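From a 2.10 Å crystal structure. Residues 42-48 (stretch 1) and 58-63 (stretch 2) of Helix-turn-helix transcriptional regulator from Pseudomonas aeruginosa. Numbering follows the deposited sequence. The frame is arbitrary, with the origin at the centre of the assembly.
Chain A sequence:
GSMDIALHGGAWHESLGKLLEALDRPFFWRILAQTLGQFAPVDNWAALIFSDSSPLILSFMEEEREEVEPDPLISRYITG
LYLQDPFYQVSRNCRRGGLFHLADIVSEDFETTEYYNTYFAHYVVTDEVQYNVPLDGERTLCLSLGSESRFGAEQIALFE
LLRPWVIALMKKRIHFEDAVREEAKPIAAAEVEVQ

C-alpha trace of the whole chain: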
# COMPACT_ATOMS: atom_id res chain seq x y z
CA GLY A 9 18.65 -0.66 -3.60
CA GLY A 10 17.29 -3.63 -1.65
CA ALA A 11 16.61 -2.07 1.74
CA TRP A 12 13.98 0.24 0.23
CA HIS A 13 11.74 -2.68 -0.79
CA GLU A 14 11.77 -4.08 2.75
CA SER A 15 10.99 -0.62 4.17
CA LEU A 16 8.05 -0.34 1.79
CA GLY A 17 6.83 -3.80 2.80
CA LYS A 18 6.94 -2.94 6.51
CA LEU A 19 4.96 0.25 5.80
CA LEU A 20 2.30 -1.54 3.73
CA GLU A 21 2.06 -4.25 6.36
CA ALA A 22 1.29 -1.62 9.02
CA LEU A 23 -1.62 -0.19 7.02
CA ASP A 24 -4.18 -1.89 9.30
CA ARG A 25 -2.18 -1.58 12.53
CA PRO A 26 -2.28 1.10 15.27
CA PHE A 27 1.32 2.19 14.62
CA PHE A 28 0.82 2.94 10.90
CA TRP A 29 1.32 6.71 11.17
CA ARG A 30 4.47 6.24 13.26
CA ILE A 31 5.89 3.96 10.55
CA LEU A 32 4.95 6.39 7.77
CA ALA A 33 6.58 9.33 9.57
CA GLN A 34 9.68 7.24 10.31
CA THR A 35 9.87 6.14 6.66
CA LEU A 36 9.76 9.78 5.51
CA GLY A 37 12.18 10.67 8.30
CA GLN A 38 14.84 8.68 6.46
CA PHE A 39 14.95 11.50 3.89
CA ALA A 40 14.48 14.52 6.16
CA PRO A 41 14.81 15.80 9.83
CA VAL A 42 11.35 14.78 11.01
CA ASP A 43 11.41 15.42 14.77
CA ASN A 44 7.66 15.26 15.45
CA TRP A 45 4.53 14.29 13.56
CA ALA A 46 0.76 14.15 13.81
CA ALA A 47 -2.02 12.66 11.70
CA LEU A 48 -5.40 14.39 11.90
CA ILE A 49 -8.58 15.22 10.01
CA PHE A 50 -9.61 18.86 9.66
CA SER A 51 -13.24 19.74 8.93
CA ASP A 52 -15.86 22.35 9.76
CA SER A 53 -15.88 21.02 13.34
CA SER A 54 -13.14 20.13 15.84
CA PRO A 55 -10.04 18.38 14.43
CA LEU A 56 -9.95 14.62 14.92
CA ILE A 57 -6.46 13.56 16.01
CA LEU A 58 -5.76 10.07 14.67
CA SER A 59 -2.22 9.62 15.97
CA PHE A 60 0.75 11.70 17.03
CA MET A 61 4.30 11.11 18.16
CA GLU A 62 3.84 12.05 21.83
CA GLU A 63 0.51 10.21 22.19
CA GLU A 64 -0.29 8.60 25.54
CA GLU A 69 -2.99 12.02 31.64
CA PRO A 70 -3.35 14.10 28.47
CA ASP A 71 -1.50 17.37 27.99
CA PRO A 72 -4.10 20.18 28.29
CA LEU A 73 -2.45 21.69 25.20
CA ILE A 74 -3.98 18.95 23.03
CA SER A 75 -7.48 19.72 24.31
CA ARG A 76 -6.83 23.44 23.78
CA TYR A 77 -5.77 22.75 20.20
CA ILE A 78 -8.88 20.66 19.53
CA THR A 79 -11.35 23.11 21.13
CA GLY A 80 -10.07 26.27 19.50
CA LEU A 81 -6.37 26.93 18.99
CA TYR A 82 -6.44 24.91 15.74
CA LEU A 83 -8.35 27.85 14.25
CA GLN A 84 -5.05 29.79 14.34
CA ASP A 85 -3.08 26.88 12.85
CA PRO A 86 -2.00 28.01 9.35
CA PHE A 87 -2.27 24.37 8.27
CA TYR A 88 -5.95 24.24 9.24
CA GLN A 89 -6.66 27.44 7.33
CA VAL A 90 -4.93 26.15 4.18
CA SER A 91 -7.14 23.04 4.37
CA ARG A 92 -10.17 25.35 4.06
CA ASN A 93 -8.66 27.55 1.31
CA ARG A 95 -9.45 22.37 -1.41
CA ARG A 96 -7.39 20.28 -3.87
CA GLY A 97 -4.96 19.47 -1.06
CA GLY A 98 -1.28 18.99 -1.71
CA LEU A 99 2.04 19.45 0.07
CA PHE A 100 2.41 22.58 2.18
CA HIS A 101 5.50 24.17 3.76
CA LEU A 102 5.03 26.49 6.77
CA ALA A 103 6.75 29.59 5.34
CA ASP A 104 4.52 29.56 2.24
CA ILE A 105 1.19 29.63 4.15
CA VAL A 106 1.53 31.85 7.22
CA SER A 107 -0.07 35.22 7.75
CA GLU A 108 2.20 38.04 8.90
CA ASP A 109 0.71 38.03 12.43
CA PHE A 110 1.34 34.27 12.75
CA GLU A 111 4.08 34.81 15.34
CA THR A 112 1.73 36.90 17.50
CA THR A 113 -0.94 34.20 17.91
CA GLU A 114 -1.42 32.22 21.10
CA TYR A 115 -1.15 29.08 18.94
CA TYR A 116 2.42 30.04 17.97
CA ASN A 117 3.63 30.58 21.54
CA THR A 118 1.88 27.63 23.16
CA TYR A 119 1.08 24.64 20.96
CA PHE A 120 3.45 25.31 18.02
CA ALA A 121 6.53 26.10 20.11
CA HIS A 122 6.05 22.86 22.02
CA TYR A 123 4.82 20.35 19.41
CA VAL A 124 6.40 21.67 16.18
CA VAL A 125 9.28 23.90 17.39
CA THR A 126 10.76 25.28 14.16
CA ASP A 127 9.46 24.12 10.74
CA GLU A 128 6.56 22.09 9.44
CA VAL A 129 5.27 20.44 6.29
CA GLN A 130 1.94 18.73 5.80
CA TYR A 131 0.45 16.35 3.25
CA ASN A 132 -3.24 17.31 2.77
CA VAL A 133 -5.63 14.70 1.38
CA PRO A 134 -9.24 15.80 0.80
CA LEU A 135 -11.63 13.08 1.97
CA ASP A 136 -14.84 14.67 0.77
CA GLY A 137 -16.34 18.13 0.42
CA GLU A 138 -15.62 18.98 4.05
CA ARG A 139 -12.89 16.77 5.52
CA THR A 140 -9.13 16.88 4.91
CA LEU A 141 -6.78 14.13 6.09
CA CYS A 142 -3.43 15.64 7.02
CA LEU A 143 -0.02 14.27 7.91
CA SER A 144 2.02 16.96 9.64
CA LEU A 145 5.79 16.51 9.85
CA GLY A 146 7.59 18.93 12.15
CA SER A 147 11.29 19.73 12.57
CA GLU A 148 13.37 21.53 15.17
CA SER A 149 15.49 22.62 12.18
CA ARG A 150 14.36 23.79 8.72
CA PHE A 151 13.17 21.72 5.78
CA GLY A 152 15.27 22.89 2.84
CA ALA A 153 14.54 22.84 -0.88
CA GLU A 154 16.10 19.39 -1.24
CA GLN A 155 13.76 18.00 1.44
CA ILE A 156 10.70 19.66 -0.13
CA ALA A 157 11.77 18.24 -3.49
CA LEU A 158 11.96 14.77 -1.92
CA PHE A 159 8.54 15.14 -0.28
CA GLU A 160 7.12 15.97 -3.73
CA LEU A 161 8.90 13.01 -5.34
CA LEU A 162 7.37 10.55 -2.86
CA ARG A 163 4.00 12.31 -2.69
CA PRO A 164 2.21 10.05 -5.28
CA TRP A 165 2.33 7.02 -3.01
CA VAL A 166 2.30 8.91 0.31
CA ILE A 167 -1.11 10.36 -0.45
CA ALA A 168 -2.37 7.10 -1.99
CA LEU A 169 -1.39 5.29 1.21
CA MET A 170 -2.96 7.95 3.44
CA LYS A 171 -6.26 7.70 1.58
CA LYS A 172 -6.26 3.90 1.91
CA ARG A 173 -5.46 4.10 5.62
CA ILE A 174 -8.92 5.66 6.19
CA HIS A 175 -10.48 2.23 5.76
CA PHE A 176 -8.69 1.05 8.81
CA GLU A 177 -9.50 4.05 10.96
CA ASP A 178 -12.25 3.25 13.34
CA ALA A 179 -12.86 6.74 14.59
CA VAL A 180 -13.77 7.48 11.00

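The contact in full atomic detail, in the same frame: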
# COMPACT_ATOMS: atom_id res chain seq x y z
N VAL A 42 12.65 14.85 10.36
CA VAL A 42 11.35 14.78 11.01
C VAL A 42 11.56 14.54 12.50
O VAL A 42 11.99 13.46 12.91
CB VAL A 42 10.48 13.68 10.39
CG1 VAL A 42 9.15 13.56 11.15
CG2 VAL A 42 10.27 13.94 8.88
N ASP A 43 11.25 15.54 13.32
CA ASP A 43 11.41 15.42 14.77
C ASP A 43 10.09 15.19 15.49
O ASP A 43 10.11 14.73 16.64
CB ASP A 43 12.07 16.67 15.34
CG ASP A 43 13.46 16.88 14.80
OD1 ASP A 43 14.18 15.87 14.66
OD2 ASP A 43 13.83 18.04 14.51
N ASN A 44 8.97 15.51 14.87
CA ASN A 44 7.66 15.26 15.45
C ASN A 44 6.69 15.06 14.29
O ASN A 44 7.01 15.35 13.14
CB ASN A 44 7.23 16.42 16.38
CG ASN A 44 6.35 15.96 17.55
OD1 ASN A 44 5.53 15.04 17.41
ND2 ASN A 44 6.52 16.60 18.72
N TRP A 45 5.51 14.54 14.61
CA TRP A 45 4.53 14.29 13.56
C TRP A 45 3.16 14.15 14.20
O TRP A 45 3.04 13.83 15.39
CB TRP A 45 4.88 13.05 12.74
CG TRP A 45 5.11 11.84 13.57
CD1 TRP A 45 6.30 11.38 14.06
CD2 TRP A 45 4.11 10.93 14.03
NE1 TRP A 45 6.10 10.24 14.81
CE2 TRP A 45 4.76 9.95 14.81
CE3 TRP A 45 2.72 10.85 13.88
CZ2 TRP A 45 4.08 8.90 15.41
CZ3 TRP A 45 2.05 9.82 14.49
CH2 TRP A 45 2.73 8.85 15.24
N ALA A 46 2.13 14.38 13.40
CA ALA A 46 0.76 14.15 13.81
C ALA A 46 -0.06 13.81 12.57
O ALA A 46 0.20 14.33 11.48
CB ALA A 46 0.18 15.38 14.53
N ALA A 47 -1.03 12.91 12.73
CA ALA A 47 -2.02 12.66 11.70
C ALA A 47 -3.39 13.07 12.22
O ALA A 47 -3.77 12.68 13.33
CB ALA A 47 -2.03 11.19 11.27
N LEU A 48 -4.14 13.83 11.43
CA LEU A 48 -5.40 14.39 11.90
C LEU A 48 -6.31 14.70 10.72
O LEU A 48 -5.85 14.82 9.58
CB LEU A 48 -5.16 15.66 12.76
CG LEU A 48 -4.56 16.96 12.19
CD1 LEU A 48 -4.55 18.08 13.27
CD2 LEU A 48 -3.12 16.77 11.65
N LEU A 58 -5.85 11.52 14.85
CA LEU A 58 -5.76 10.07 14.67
C LEU A 58 -4.57 9.48 15.40
O LEU A 58 -4.69 8.42 16.04
CB LEU A 58 -5.70 9.73 13.18
CG LEU A 58 -6.88 10.16 12.30
CD1 LEU A 58 -6.60 9.80 10.82
CD2 LEU A 58 -8.19 9.54 12.77
N SER A 59 -3.42 10.15 15.34
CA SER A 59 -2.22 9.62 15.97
C SER A 59 -1.21 10.75 16.00
O SER A 59 -1.24 11.64 15.15
CB SER A 59 -1.68 8.40 15.20
OG SER A 59 -0.54 7.83 15.83
N PHE A 60 -0.33 10.73 17.01
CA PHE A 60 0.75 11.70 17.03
C PHE A 60 1.89 11.15 17.87
O PHE A 60 1.71 10.24 18.68
CB PHE A 60 0.26 13.08 17.52
CG PHE A 60 -0.21 13.11 18.95
CD1 PHE A 60 -1.45 12.60 19.30
CD2 PHE A 60 0.58 13.70 19.94
CE1 PHE A 60 -1.89 12.65 20.62
CE2 PHE A 60 0.14 13.75 21.25
CZ PHE A 60 -1.09 13.23 21.60
N MET A 61 3.08 11.71 17.64
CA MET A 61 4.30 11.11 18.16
C MET A 61 4.27 10.97 19.68
O MET A 61 4.65 9.93 20.23
CB MET A 61 5.52 11.92 17.72
CG MET A 61 6.84 11.27 18.13
SD MET A 61 8.30 12.24 17.73
CE MET A 61 8.31 13.46 19.05
N GLU A 62 3.83 12.02 20.37
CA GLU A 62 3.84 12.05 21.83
C GLU A 62 2.57 11.46 22.45
O GLU A 62 2.30 11.72 23.63
CB GLU A 62 4.04 13.48 22.33
CG GLU A 62 5.41 14.05 22.06
CD GLU A 62 5.56 15.49 22.53
OE1 GLU A 62 6.00 16.34 21.73
OE2 GLU A 62 5.21 15.77 23.71
N GLU A 63 1.80 10.67 21.70
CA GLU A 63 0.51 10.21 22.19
C GLU A 63 0.68 9.32 23.42
O GLU A 63 1.70 8.64 23.59
CB GLU A 63 -0.25 9.46 21.09
CG GLU A 63 0.37 8.14 20.65
CD GLU A 63 -0.17 7.66 19.31
OE1 GLU A 63 0.45 6.76 18.72
OE2 GLU A 63 -1.20 8.19 18.85
O HOH W 1 3.67 14.62 19.31

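The strongest polar links between the two stretches are backbone hydrogen bonds. Residues 44-48 and 58-60 form neighbouring strands that run antiparallel, with 173° between their directions. Ala47 and Ser59 make the hydrogen-bonded pair. Ala47 N donates to Ser59 O at 2.7 Å, and the bond is nearly straight, at 174°. In return, Ser59 N donates to Ala47 O at 3.3 Å. Ala47 O also accepts from Leu58 N, at 2.8 Å and a more bent angle of 143°. One carbonyl therefore serves two successive amides. Leu58 has phi/psi of -84/-42, away from the extended values of Ser59 and Phe60, where Ala47 O accepts both amides.

Ala46 and Phe60 form the next pair, which is not hydrogen-bonded. Their CA atoms come within 4.0 Å, against 5.2 Å for Ala47 and Ser59. Here Ala46 CA lies 3.5 Å from Ser59 O, and Phe60 CA lies 3.5 Å from Trp45 O, as CA-H...O contacts. Beyond this pair, Met61 N donates to Trp45 O at 3.1 Å.

Stretch 2 then leaves the strand in a type I turn from Phe60 to Glu63, closed by Glu63 N to Phe60 O at 3.1 Å. Glu63 OE2 also accepts from Phe60 N at 3.3 Å, so the side chain of the last turn residue ties back to the first.

Asn44 bonds to the turn directly through ND2 and through a water at OD1. Its ND2 donates to Glu62 OE1 at 3.1 Å, and its OD1 accepts from Trp45 N at 2.8 Å within its own stretch. The water donates to Asn44 OD1 at 2.7 Å and accepts from Glu62 N at 2.8 Å.

Apolar packing centres on Trp45. Its CB leaves sideways, but the indole reaches back to stretch 2. Met61 CB sits over the face of the five-membered ring, 3.6 Å from its centroid and 21° off the normal, a CH-pi contact. Met61 SD is more oblique, 4.8 Å from the same centroid. At the ring edge, Trp45 CH2 lies 3.5 Å from Ser59 OG. The Met61 side chain is t at chi1 and chi2, then turns at chi3 (p), and its CE lies 3.3 Å from Asp43 O.

Ala46 CB meets Phe60 CB at 3.8 Å on one face of the sheet, though the phenyl ring leads away. Ala47 and Ser59 point to the other face. Ala47 CB also lies 4.4 Å from Leu58 CB, a looser apolar contact. Together the stretches bury 494 Å².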